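Local coordinates for glutathione transferase lambda1 (Populus trichocarpa, PDB 4PQH), which binds glutathione within a GST fold and probably acts as a thiol-transferase, with a likely role in detoxification, at residues 116-121 with 155-160; 162-167 with 173-178; 192-195 with 200-203; 207-210 with 214-217. All blocks are in the same frame, centred on the assembly; numbering follows the deposited sequence. Where two conformers were deposited one is given.

Contact 1: 116-121 with 155-160; sequences KEFAED and LSKFDD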
loop_
_atom_site.group_PDB
_atom_site.type_symbol
_atom_site.label_atom_id
_atom_site.label_comp_id
_atom_site.label_asym_id
_atom_site.label_seq_id
_atom_site.Cartn_x
_atom_site.Cartn_y
_atom_site.Cartn_z
ATOM N N LYS A 116 -11.273 14.970 3.951
ATOM C CA LYS A 116 -11.728 13.634 4.316
ATOM C C LYS A 116 -12.719 13.095 3.288
ATOM O O LYS A 116 -12.620 11.940 2.874
ATOM C CB LYS A 116 -12.347 13.627 5.718
ATOM C CG LYS A 116 -11.363 13.968 6.842
ATOM C CD LYS A 116 -12.004 13.817 8.220
ATOM C CE LYS A 116 -12.385 12.367 8.499
ATOM N NZ LYS A 116 -13.174 12.218 9.755
ATOM N N GLU A 117 -13.659 13.939 2.864
ATOM C CA GLU A 117 -14.664 13.539 1.875
ATOM C C GLU A 117 -14.024 13.176 0.540
ATOM O O GLU A 117 -14.386 12.179 -0.084
ATOM C CB GLU A 117 -15.694 14.654 1.665
ATOM C CG GLU A 117 -16.657 14.401 0.511
ATOM C CD GLU A 117 -17.559 15.585 0.227
ATOM O OE1 GLU A 117 -17.672 16.475 1.095
ATOM O OE2 GLU A 117 -18.150 15.632 -0.870
ATOM N N PHE A 118 -13.076 13.991 0.103
ATOM C CA PHE A 118 -12.384 13.739 -1.151
ATOM C C PHE A 118 -11.575 12.457 -1.033
ATOM O O PHE A 118 -11.512 11.663 -1.979
ATOM C CB PHE A 118 -11.478 14.922 -1.502
ATOM C CG PHE A 118 -10.925 14.874 -2.896
ATOM C CD1 PHE A 118 -11.770 14.932 -3.992
ATOM C CD2 PHE A 118 -9.561 14.802 -3.109
ATOM C CE1 PHE A 118 -11.259 14.895 -5.274
ATOM C CE2 PHE A 118 -9.049 14.760 -4.388
ATOM C CZ PHE A 118 -9.895 14.816 -5.469
ATOM N N ALA A 119 -10.973 12.252 0.138
ATOM C CA ALA A 119 -10.199 11.044 0.403
ATOM C C ALA A 119 -11.060 9.806 0.228
ATOM O O ALA A 119 -10.616 8.813 -0.343
ATOM C CB ALA A 119 -9.598 11.081 1.806
ATOM N N GLU A 120 -12.291 9.861 0.717
ATOM C CA GLU A 120 -13.172 8.716 0.584
ATOM C C GLU A 120 -13.522 8.458 -0.883
ATOM O O GLU A 120 -13.594 7.305 -1.301
ATOM C CB GLU A 120 -14.408 8.873 1.473
ATOM C CG GLU A 120 -14.066 8.909 2.964
ATOM C CD GLU A 120 -13.276 7.685 3.423
ATOM O OE1 GLU A 120 -13.520 6.573 2.907
ATOM O OE2 GLU A 120 -12.405 7.835 4.303
ATOM N N ASP A 121 -13.695 9.518 -1.671
ATOM C CA ASP A 121 -13.867 9.363 -3.118
ATOM C C ASP A 121 -12.678 8.628 -3.743
ATOM O O ASP A 121 -12.849 7.759 -4.604
ATOM C CB ASP A 121 -14.042 10.725 -3.807
ATOM C CG ASP A 121 -15.361 11.394 -3.472
ATOM O OD1 ASP A 121 -16.317 10.686 -3.090
ATOM O OD2 ASP A 121 -15.442 12.634 -3.610
ATOM N N LEU A 155 -5.310 15.242 -8.524
ATOM C CA LEU A 155 -4.156 15.946 -7.970
ATOM C C LEU A 155 -4.233 17.472 -8.091
ATOM O O LEU A 155 -3.416 18.183 -7.505
ATOM C CB LEU A 155 -2.876 15.417 -8.604
ATOM C CG LEU A 155 -2.472 14.039 -8.068
ATOM C CD1 LEU A 155 -1.440 13.418 -8.998
ATOM C CD2 LEU A 155 -1.938 14.125 -6.633
ATOM N N SER A 156 -5.222 17.960 -8.834
ATOM C CA SER A 156 -5.413 19.394 -9.023
ATOM C C SER A 156 -6.440 19.966 -8.041
ATOM O O SER A 156 -6.685 21.172 -8.017
ATOM C CB SER A 156 -5.852 19.682 -10.464
ATOM O OG SER A 156 -5.169 18.848 -11.390
ATOM N N LYS A 157 -7.038 19.097 -7.230
ATOM C CA LYS A 157 -8.094 19.499 -6.293
ATOM C C LYS A 157 -7.608 20.383 -5.141
ATOM O O LYS A 157 -8.205 21.426 -4.843
ATOM C CB LYS A 157 -8.777 18.253 -5.729
ATOM C CG LYS A 157 -9.823 18.521 -4.667
ATOM C CD LYS A 157 -11.097 19.070 -5.248
ATOM C CE LYS A 157 -12.237 18.905 -4.263
ATOM N NZ LYS A 157 -13.505 19.437 -4.816
ATOM N N PHE A 158 -6.540 19.953 -4.481
ATOM C CA PHE A 158 -5.996 20.695 -3.345
ATOM C C PHE A 158 -4.604 21.207 -3.657
ATOM O O PHE A 158 -3.705 20.430 -3.949
ATOM C CB PHE A 158 -5.993 19.829 -2.080
ATOM C CG PHE A 158 -7.373 19.470 -1.600
ATOM C CD1 PHE A 158 -8.175 20.419 -0.987
ATOM C CD2 PHE A 158 -7.872 18.189 -1.773
ATOM C CE1 PHE A 158 -9.452 20.094 -0.556
ATOM C CE2 PHE A 158 -9.138 17.863 -1.344
ATOM C CZ PHE A 158 -9.931 18.816 -0.739
ATOM N N ASP A 159 -4.422 22.522 -3.585
ATOM C CA ASP A 159 -3.146 23.107 -3.977
ATOM C C ASP A 159 -2.252 23.466 -2.799
ATOM O O ASP A 159 -1.358 24.302 -2.939
ATOM C CB ASP A 159 -3.348 24.327 -4.879
ATOM C CG ASP A 159 -4.213 25.395 -4.241
ATOM O OD1 ASP A 159 -4.487 25.309 -3.025
ATOM O OD2 ASP A 159 -4.615 26.333 -4.964
ATOM N N ASP A 160 -2.488 22.849 -1.641
ATOM C CA ASP A 160 -1.628 23.111 -0.489
ATOM C C ASP A 160 -0.511 22.086 -0.305
ATOM O O ASP A 160 0.144 22.042 0.741
ATOM C CB ASP A 160 -2.430 23.329 0.807
ATOM C CG ASP A 160 -3.509 22.284 1.036
ATOM O OD1 ASP A 160 -3.768 21.451 0.152
ATOM O OD2 ASP A 160 -4.133 22.327 2.121
#

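Contact 2: 162-167 with 173-178; sequences PFFLGQ and IAYAPF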
loop_
_atom_site.group_PDB
_atom_site.type_symbol
_atom_site.label_atom_id
_atom_site.label_comp_id
_atom_site.label_asym_id
_atom_site.label_seq_id
_atom_site.Cartn_x
_atom_site.Cartn_y
_atom_site.Cartn_z
ATOM N N PRO A 162 1.723 18.654 -2.891
ATOM C CA PRO A 162 1.798 17.896 -4.145
ATOM C C PRO A 162 1.069 16.558 -4.099
ATOM O O PRO A 162 1.070 15.820 -5.091
ATOM C CB PRO A 162 3.305 17.677 -4.309
ATOM C CG PRO A 162 3.815 17.571 -2.910
ATOM C CD PRO A 162 2.947 18.497 -2.081
ATOM N N PHE A 163 0.448 16.256 -2.967
ATOM C CA PHE A 163 -0.173 14.946 -2.757
ATOM C C PHE A 163 -1.679 15.028 -2.923
ATOM O O PHE A 163 -2.218 16.097 -3.169
ATOM C CB PHE A 163 0.229 14.418 -1.378
ATOM C CG PHE A 163 1.701 14.156 -1.260
ATOM C CD1 PHE A 163 2.294 13.119 -1.960
ATOM C CD2 PHE A 163 2.504 14.962 -0.479
ATOM C CE1 PHE A 163 3.658 12.887 -1.850
ATOM C CE2 PHE A 163 3.857 14.721 -0.369
ATOM C CZ PHE A 163 4.434 13.696 -1.060
ATOM N N PHE A 164 -2.366 13.891 -2.852
ATOM C CA PHE A 164 -3.800 13.880 -3.136
ATOM C C PHE A 164 -4.626 14.830 -2.277
ATOM O O PHE A 164 -5.537 15.486 -2.781
ATOM C CB PHE A 164 -4.384 12.467 -3.044
ATOM C CG PHE A 164 -4.024 11.580 -4.204
ATOM C CD1 PHE A 164 -4.577 11.797 -5.454
ATOM C CD2 PHE A 164 -3.136 10.535 -4.034
ATOM C CE1 PHE A 164 -4.246 10.977 -6.525
ATOM C CE2 PHE A 164 -2.809 9.701 -5.095
ATOM C CZ PHE A 164 -3.364 9.929 -6.342
ATOM N N LEU A 165 -4.296 14.918 -0.990
ATOM C CA LEU A 165 -5.005 15.828 -0.094
ATOM C C LEU A 165 -4.158 17.053 0.220
ATOM O O LEU A 165 -4.311 17.667 1.268
ATOM C CB LEU A 165 -5.395 15.110 1.196
ATOM C CG LEU A 165 -6.115 13.778 0.976
ATOM C CD1 LEU A 165 -6.468 13.206 2.331
ATOM C CD2 LEU A 165 -7.354 13.942 0.094
ATOM N N GLY A 166 -3.278 17.417 -0.704
ATOM C CA GLY A 166 -2.335 18.499 -0.474
ATOM C C GLY A 166 -1.124 17.951 0.258
ATOM O O GLY A 166 -0.127 17.555 -0.349
ATOM N N GLN A 167 -1.210 17.905 1.577
ATOM C CA GLN A 167 -0.130 17.286 2.321
ATOM C C GLN A 167 -0.272 15.760 2.317
ATOM O O GLN A 167 -1.359 15.202 2.084
ATOM C CB GLN A 167 -0.015 17.871 3.732
ATOM C CG GLN A 167 0.507 19.328 3.772
ATOM C CD GLN A 167 1.959 19.458 3.315
ATOM O OE1 GLN A 167 2.884 19.062 4.022
ATOM N NE2 GLN A 167 2.161 20.028 2.133
ATOM N N ILE A 173 -0.319 6.768 0.140
ATOM C CA ILE A 173 0.154 5.443 0.511
ATOM C C ILE A 173 -0.668 4.316 -0.155
ATOM O O ILE A 173 -0.118 3.308 -0.606
ATOM C CB ILE A 173 0.154 5.293 2.030
ATOM C CG1 ILE A 173 1.180 6.263 2.630
ATOM C CG2 ILE A 173 0.468 3.868 2.433
ATOM C CD1 ILE A 173 1.142 6.339 4.148
ATOM N N ALA A 174 -1.978 4.503 -0.235
ATOM C CA ALA A 174 -2.844 3.504 -0.850
ATOM C C ALA A 174 -2.482 3.287 -2.323
ATOM O O ALA A 174 -2.481 2.156 -2.816
ATOM C CB ALA A 174 -4.291 3.921 -0.713
ATOM N N TYR A 175 -2.179 4.366 -3.029
ATOM C CA TYR A 175 -1.884 4.290 -4.458
ATOM C C TYR A 175 -0.439 3.950 -4.805
ATOM O O TYR A 175 -0.185 3.385 -5.866
ATOM C CB TYR A 175 -2.304 5.583 -5.164
ATOM C CG TYR A 175 -3.784 5.657 -5.431
ATOM C CD1 TYR A 175 -4.305 5.139 -6.600
ATOM C CD2 TYR A 175 -4.671 6.207 -4.501
ATOM C CE1 TYR A 175 -5.647 5.177 -6.856
ATOM C CE2 TYR A 175 -6.025 6.250 -4.749
ATOM C CZ TYR A 175 -6.510 5.732 -5.935
ATOM O OH TYR A 175 -7.857 5.753 -6.218
ATOM N N ALA A 176 0.508 4.303 -3.933
ATOM C CA ALA A 176 1.926 4.128 -4.246
ATOM C C ALA A 176 2.339 2.727 -4.740
ATOM O O ALA A 176 3.030 2.628 -5.744
ATOM C CB ALA A 176 2.831 4.613 -3.097
ATOM N N PRO A 177 1.901 1.642 -4.067
ATOM C CA PRO A 177 2.334 0.321 -4.563
ATOM C C PRO A 177 1.792 -0.030 -5.943
ATOM O O PRO A 177 2.437 -0.752 -6.703
ATOM C CB PRO A 177 1.740 -0.640 -3.527
ATOM C CG PRO A 177 1.658 0.197 -2.265
ATOM C CD PRO A 177 1.164 1.514 -2.800
ATOM N N PHE A 178 0.623 0.494 -6.273
ATOM C CA PHE A 178 0.020 0.206 -7.558
ATOM C C PHE A 178 0.599 1.043 -8.685
ATOM O O PHE A 178 0.909 0.511 -9.754
ATOM C CB PHE A 178 -1.494 0.270 -7.428
ATOM C CG PHE A 178 -2.022 -0.816 -6.545
ATOM C CD1 PHE A 178 -2.246 -2.085 -7.061
ATOM C CD2 PHE A 178 -2.198 -0.604 -5.189
ATOM C CE1 PHE A 178 -2.674 -3.101 -6.251
ATOM C CE2 PHE A 178 -2.627 -1.628 -4.373
ATOM C CZ PHE A 178 -2.878 -2.883 -4.913
#

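Contact 3: 192-195 with 200-203; sequences YDIT and KLAA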
loop_
_atom_site.group_PDB
_atom_site.type_symbol
_atom_site.label_atom_id
_atom_site.label_comp_id
_atom_site.label_asym_id
_atom_site.label_seq_id
_atom_site.Cartn_x
_atom_site.Cartn_y
_atom_site.Cartn_z
ATOM N N TYR A 192 3.905 2.925 -23.169
ATOM C CA TYR A 192 3.069 4.038 -22.730
ATOM C C TYR A 192 3.672 4.694 -21.501
ATOM O O TYR A 192 3.835 4.051 -20.473
ATOM C CB TYR A 192 1.667 3.533 -22.385
ATOM C CG TYR A 192 0.661 4.634 -22.142
ATOM C CD1 TYR A 192 0.112 5.335 -23.206
ATOM C CD2 TYR A 192 0.252 4.971 -20.855
ATOM C CE1 TYR A 192 -0.804 6.341 -23.002
ATOM C CE2 TYR A 192 -0.677 5.977 -20.642
ATOM C CZ TYR A 192 -1.201 6.656 -21.722
ATOM O OH TYR A 192 -2.119 7.661 -21.532
ATOM N N ASP A 193 4.001 5.974 -21.619
ATOM C CA ASP A 193 4.543 6.737 -20.499
ATOM C C ASP A 193 3.431 7.508 -19.799
ATOM O O ASP A 193 2.934 8.506 -20.322
ATOM C CB ASP A 193 5.605 7.704 -21.024
ATOM C CG ASP A 193 6.182 8.602 -19.946
ATOM O OD1 ASP A 193 5.838 8.444 -18.748
ATOM O OD2 ASP A 193 6.996 9.477 -20.314
ATOM N N ILE A 194 3.060 7.062 -18.602
ATOM C CA ILE A 194 1.962 7.688 -17.876
ATOM C C ILE A 194 2.203 9.161 -17.538
ATOM O O ILE A 194 1.242 9.907 -17.349
ATOM C CB ILE A 194 1.613 6.927 -16.579
ATOM C CG1 ILE A 194 2.773 6.973 -15.578
ATOM C CG2 ILE A 194 1.200 5.500 -16.912
ATOM C CD1 ILE A 194 2.447 6.334 -14.261
ATOM N N THR A 195 3.465 9.587 -17.475
ATOM C CA THR A 195 3.773 10.975 -17.118
ATOM C C THR A 195 3.569 11.934 -18.285
ATOM O O THR A 195 3.509 13.151 -18.083
ATOM C CB THR A 195 5.212 11.161 -16.575
ATOM O OG1 THR A 195 6.170 10.911 -17.611
ATOM C CG2 THR A 195 5.469 10.252 -15.383
ATOM N N LYS A 200 1.024 16.865 -12.911
ATOM C CA LYS A 200 0.755 16.702 -11.485
ATOM C C LYS A 200 1.126 15.286 -11.043
ATOM O O LYS A 200 1.670 15.076 -9.955
ATOM C CB LYS A 200 -0.715 16.993 -11.171
ATOM C CG LYS A 200 -1.151 18.433 -11.405
ATOM C CD LYS A 200 -0.800 19.317 -10.237
ATOM C CE LYS A 200 -1.321 20.731 -10.439
ATOM N NZ LYS A 200 -0.776 21.638 -9.398
ATOM N N LEU A 201 0.806 14.310 -11.888
ATOM C CA LEU A 201 1.179 12.932 -11.636
ATOM C C LEU A 201 2.691 12.754 -11.650
ATOM O O LEU A 201 3.248 12.077 -10.785
ATOM C CB LEU A 201 0.545 12.033 -12.693
ATOM C CG LEU A 201 1.015 10.582 -12.670
ATOM C CD1 LEU A 201 0.609 9.901 -11.375
ATOM C CD2 LEU A 201 0.444 9.858 -13.855
ATOM N N ALA A 202 3.357 13.350 -12.636
ATOM C CA ALA A 202 4.813 13.270 -12.697
ATOM C C ALA A 202 5.427 13.833 -11.409
ATOM O O ALA A 202 6.345 13.240 -10.831
ATOM C CB ALA A 202 5.344 14.005 -13.927
ATOM N N ALA A 203 4.896 14.965 -10.942
ATOM C CA ALA A 203 5.368 15.575 -9.704
ATOM C C ALA A 203 5.086 14.686 -8.482
ATOM O O ALA A 203 5.923 14.558 -7.588
ATOM C CB ALA A 203 4.733 16.953 -9.515
#

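Contact 4: 207-210 with 214-217; sequences EMNK and YNQT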
loop_
_atom_site.group_PDB
_atom_site.type_symbol
_atom_site.label_atom_id
_atom_site.label_comp_id
_atom_site.label_asym_id
_atom_site.label_seq_id
_atom_site.Cartn_x
_atom_site.Cartn_y
_atom_site.Cartn_z
ATOM N N GLU A 207 7.754 13.265 -5.846
ATOM C CA GLU A 207 7.665 13.545 -4.424
ATOM C C GLU A 207 7.564 12.272 -3.581
ATOM O O GLU A 207 8.154 12.188 -2.501
ATOM C CB GLU A 207 6.509 14.501 -4.160
ATOM C CG GLU A 207 6.749 15.902 -4.767
ATOM C CD GLU A 207 8.073 16.522 -4.327
ATOM O OE1 GLU A 207 8.346 16.551 -3.102
ATOM O OE2 GLU A 207 8.849 16.960 -5.210
ATOM N N MET A 208 6.827 11.282 -4.073
ATOM C CA MET A 208 6.758 9.997 -3.386
ATOM C C MET A 208 8.133 9.371 -3.290
ATOM O O MET A 208 8.508 8.815 -2.255
ATOM C CB MET A 208 5.828 9.041 -4.124
ATOM C CG MET A 208 4.371 9.321 -3.875
ATOM S SD MET A 208 3.929 9.279 -2.121
ATOM C CE MET A 208 4.549 7.672 -1.615
ATOM N N ASN A 209 8.894 9.470 -4.371
ATOM C CA ASN A 209 10.221 8.868 -4.400
ATOM C C ASN A 209 11.227 9.524 -3.465
ATOM O O ASN A 209 12.315 8.999 -3.262
ATOM C CB ASN A 209 10.775 8.825 -5.820
ATOM C CG ASN A 209 10.099 7.773 -6.676
ATOM O OD1 ASN A 209 9.466 6.849 -6.167
ATOM N ND2 ASN A 209 10.245 7.902 -7.981
ATOM N N LYS A 210 10.867 10.676 -2.901
ATOM C CA LYS A 210 11.723 11.332 -1.921
ATOM C C LYS A 210 11.409 10.855 -0.510
ATOM O O LYS A 210 12.105 11.208 0.441
ATOM C CB LYS A 210 11.540 12.845 -1.983
ATOM C CG LYS A 210 12.032 13.464 -3.262
ATOM C CD LYS A 210 11.631 14.923 -3.360
ATOM C CE LYS A 210 12.062 15.487 -4.689
ATOM N NZ LYS A 210 11.646 16.917 -4.835
ATOM N N TYR A 214 8.836 5.147 2.325
ATOM C CA TYR A 214 8.236 4.435 1.205
ATOM C C TYR A 214 9.304 3.683 0.413
ATOM O O TYR A 214 9.135 2.503 0.099
ATOM C CB TYR A 214 7.471 5.397 0.293
ATOM C CG TYR A 214 7.303 4.860 -1.109
ATOM C CD1 TYR A 214 6.527 3.731 -1.357
ATOM C CD2 TYR A 214 7.930 5.467 -2.185
ATOM C CE1 TYR A 214 6.380 3.237 -2.637
ATOM C CE2 TYR A 214 7.784 4.978 -3.470
ATOM C CZ TYR A 214 7.011 3.863 -3.683
ATOM O OH TYR A 214 6.873 3.359 -4.959
ATOM N N ASN A 215 10.403 4.358 0.094
ATOM C CA ASN A 215 11.496 3.719 -0.641
ATOM C C ASN A 215 11.990 2.435 0.010
ATOM O O ASN A 215 12.363 1.476 -0.677
ATOM C CB ASN A 215 12.674 4.676 -0.800
ATOM C CG ASN A 215 12.339 5.871 -1.661
ATOM O OD1 ASN A 215 11.502 5.787 -2.562
ATOM N ND2 ASN A 215 12.992 6.996 -1.387
ATOM N N GLN A 216 11.989 2.413 1.338
ATOM C CA GLN A 216 12.457 1.245 2.069
ATOM C C GLN A 216 11.563 0.026 1.902
ATOM O O GLN A 216 11.989 -1.088 2.189
ATOM C CB GLN A 216 12.621 1.576 3.547
ATOM C CG GLN A 216 13.838 2.420 3.837
ATOM C CD GLN A 216 13.712 3.139 5.149
ATOM O OE1 GLN A 216 12.706 3.003 5.843
ATOM N NE2 GLN A 216 14.727 3.922 5.499
ATOM N N THR A 217 10.331 0.225 1.442
ATOM C CA THR A 217 9.429 -0.912 1.236
ATOM C C THR A 217 9.656 -1.518 -0.134
ATOM O O THR A 217 8.989 -2.482 -0.519
ATOM C CB THR A 217 7.944 -0.547 1.382
ATOM O OG1 THR A 217 7.554 0.338 0.322
ATOM C CG2 THR A 217 7.691 0.107 2.716
HETATM O O HOH W 1 6.502 5.473 -7.325
#

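Contact 1: 116-121 with 155-160
Phe118, on the helical segment 116-121, meets Lys157 and Phe158 of the loop, and the contact is wholly apolar: no hydrogen bond crosses between the segments, which bury 157 Å² together. A first torsion of -169° puts CG of Phe118 beside its carbonyl carbon and swings the ring out to the loop.

The first interaction is CH-pi. Lys157 CG lies 3.8 Å from the centroid of the Phe118 ring and 9° off the ring normal, evidence that this methylene sits over the centre of the face. The lysine chain, bent at its second torsion, crosses that face: CB of Lys157 is 3.6 Å from CZ of Phe118, whereas CE of Lys157 approaches CD1 of Phe118 at 4.0 Å.

The second is aromatic. The Phe158 ring turns its edge to the face of Phe118 in an offset edge-to-face pair, with centroids 5.5 Å apart and planes at 76°. CE2 of Phe158 leads, 3.6 Å from CD2 of Phe118. Lys157 CG also stands above the rim of Phe158, so one methylene serves both rings.

This surface contact lies in the helical C-terminal half of the GST fold, away from the glutathione site, and ties helix 113-137 to the loop after helix 144-154. Leu165 packs on Phe118, a salt bridge from Lys115 to Asp160 joins the same two elements, and Leu155 leans on Trp204 of helix 199-208.

Contact 2: 162-167 with 173-178
The backbones bearing Phe164 and Tyr175 stay well apart, with CA of Phe164 9.9 Å from CA of Tyr175, so side chains make the contact. Phe163 to Gly166 form a type I beta turn, closed by Gly166 N to Phe163 O at 3.0 Å and backed by Phe163 N to Gly166 O. At the backbone angles of Gly166 a CB would collide with the carbonyl O of Leu165. Segment 173-178 is helical but kinked: the N atoms of Pro177 and Phe178 lack a bond to the preceding turn, Pro177 having no N-H to give, and Phe178 N makes a weak bond to Tyr175 O instead.

With CG anti to the carbonyl carbon (chi1 -74°), Phe164 reaches from the turn toward the helix. Its CE2 atom comes 4.0 Å from CD2 of Tyr175. The side chains cross at about a right angle, while the ring planes meet at 44° with centroids 5.3 Å apart, an oblique pairing. Tyr175 hydrogen-bonds through OH to the backbone O of Leu122, which fixes the polar end of this buried side chain, about 12 Å from bound glutathione.

Asp172, near the start of helix 170-190, anchors the turn by accepting from Phe164 N. Phe129 on helix 113-137 meets Tyr175 edge-to-face and Trp204 on helix 199-208 meets Phe164, placing the pair in the core of the helical domain.

Contact 3: 192-195 with 200-203
An Asx turn at Asp193, in the loop between helix 170-190 and helix 199-208 of the all-helical GST domain, sets Ile194 and Thr195 against Leu201 and Ala202 of the latter helix. Asp193 OD1 accepts from Thr195 N at 2.9 Å, the bond that defines the turn, and from Thr195 OG1 at 2.7 Å. Both donors come from the same face of the carboxylate: the backbone N is 54° out of its plane, the hydroxyl 26° out on the syn side. Two bonds to one oxygen thus limit the rotation of the Asp193 carboxylate. Thr195 OG1 sits between its own backbone N and carbonyl carbon (chi1 67°), close enough to that N for both to reach OD1. With a valine here the hydroxyl is gone, and Asp193 OD1 would probably be left with the backbone N-H as its remaining donor within the turn, its carboxylate more able to swing.

Across the contact the packing is apolar. The closest backbone approach is CA of Thr195 to CA of Ala202, 5.1 Å. Side chains of Ile194 and Leu201 cross at about a right angle, with CD1 of Ile194 4.1 Å from CD2 of Leu201, and both also rest on Phe148 of helix 144-154. From that helix the Glu152 carboxylate accepts from the backbone N atoms of Lys200 and Leu201, in the first turn of helix 199-208. Arg198 NH1 binds the carbonyl of Ile194, whose O lies 3.6 Å from CD2 of Leu201. On the less buried flank, CB of Thr195 meets CB of Ala202 at 3.9 Å.

Contact 4: 207-210 with 214-217
Met208 and Tyr214 form the tightly packed, buried half of the contact. With its chain bent at the second and third torsions, Met208 lays its CE methyl over one face of the Tyr214 ring, 4.3 Å from the centroid and 24° off the normal; the methionine is modelled in two conformers, and this placing describes one. At the same ring, Met208 O stands 3.4 Å from CD2 of Tyr214.

At the border of this packing comes the firm polar point, the one direct hydrogen bond between the segments: Asn215 ND2 to the backbone O of Asn209, 2.8 Å long and nearly straight at 164°. It leaves in the plane of the Asn215 amide but arrives above the carbonyl plane of Asn209. A leucine in place of Asn215 would probably leave the Asn209 carbonyl without this donor and the two segments without their one direct hydrogen bond.

The loose side is Asn209, exposed to solvent. Its OD1 lies at the ring edge, 3.7 Å from CE2 of Tyr214, with amide and ring only 6° from coplanar. A water donates to Tyr214 OH at 3.2 Å and, weakly, to Asn209 OD1.

Tyr214 OH is also hydrogen-bonded to Glu180 OE1 of helix 170-190. Tyr214 of helix 212-215 packs on Ala176 of helix 170-190 and on Ile44 of helix 37-48, in the thioredoxin-like domain; Thr217 OG1, bonded to Tyr214 O, is also hydrogen-bonded to Gln40 NE2 of helix 37-48.

In the fold
Contact 2 is the buried member of the set, contact 1 lies at the surface, and contacts 3 and 4 are partly buried. Contacts 3 and 4 share helix 199-208, one near its start and one at its end, with centres 16 Å apart. Contacts 1 and 2 adjoin: Leu155 CD2 is 3.7 Å from Phe164 CD1. Contact 2 also reaches contact 4, where Phe163 CE1 lies 3.6 Å from Met208 SD. The chemistry follows position. Aromatic pairs carry contacts 1 and 2, though the surface pair recruits a lysine methylene; contact 3 joins aliphatic packing to a local polar turn, and contact 4 alone has a hydrogen bond between its segments.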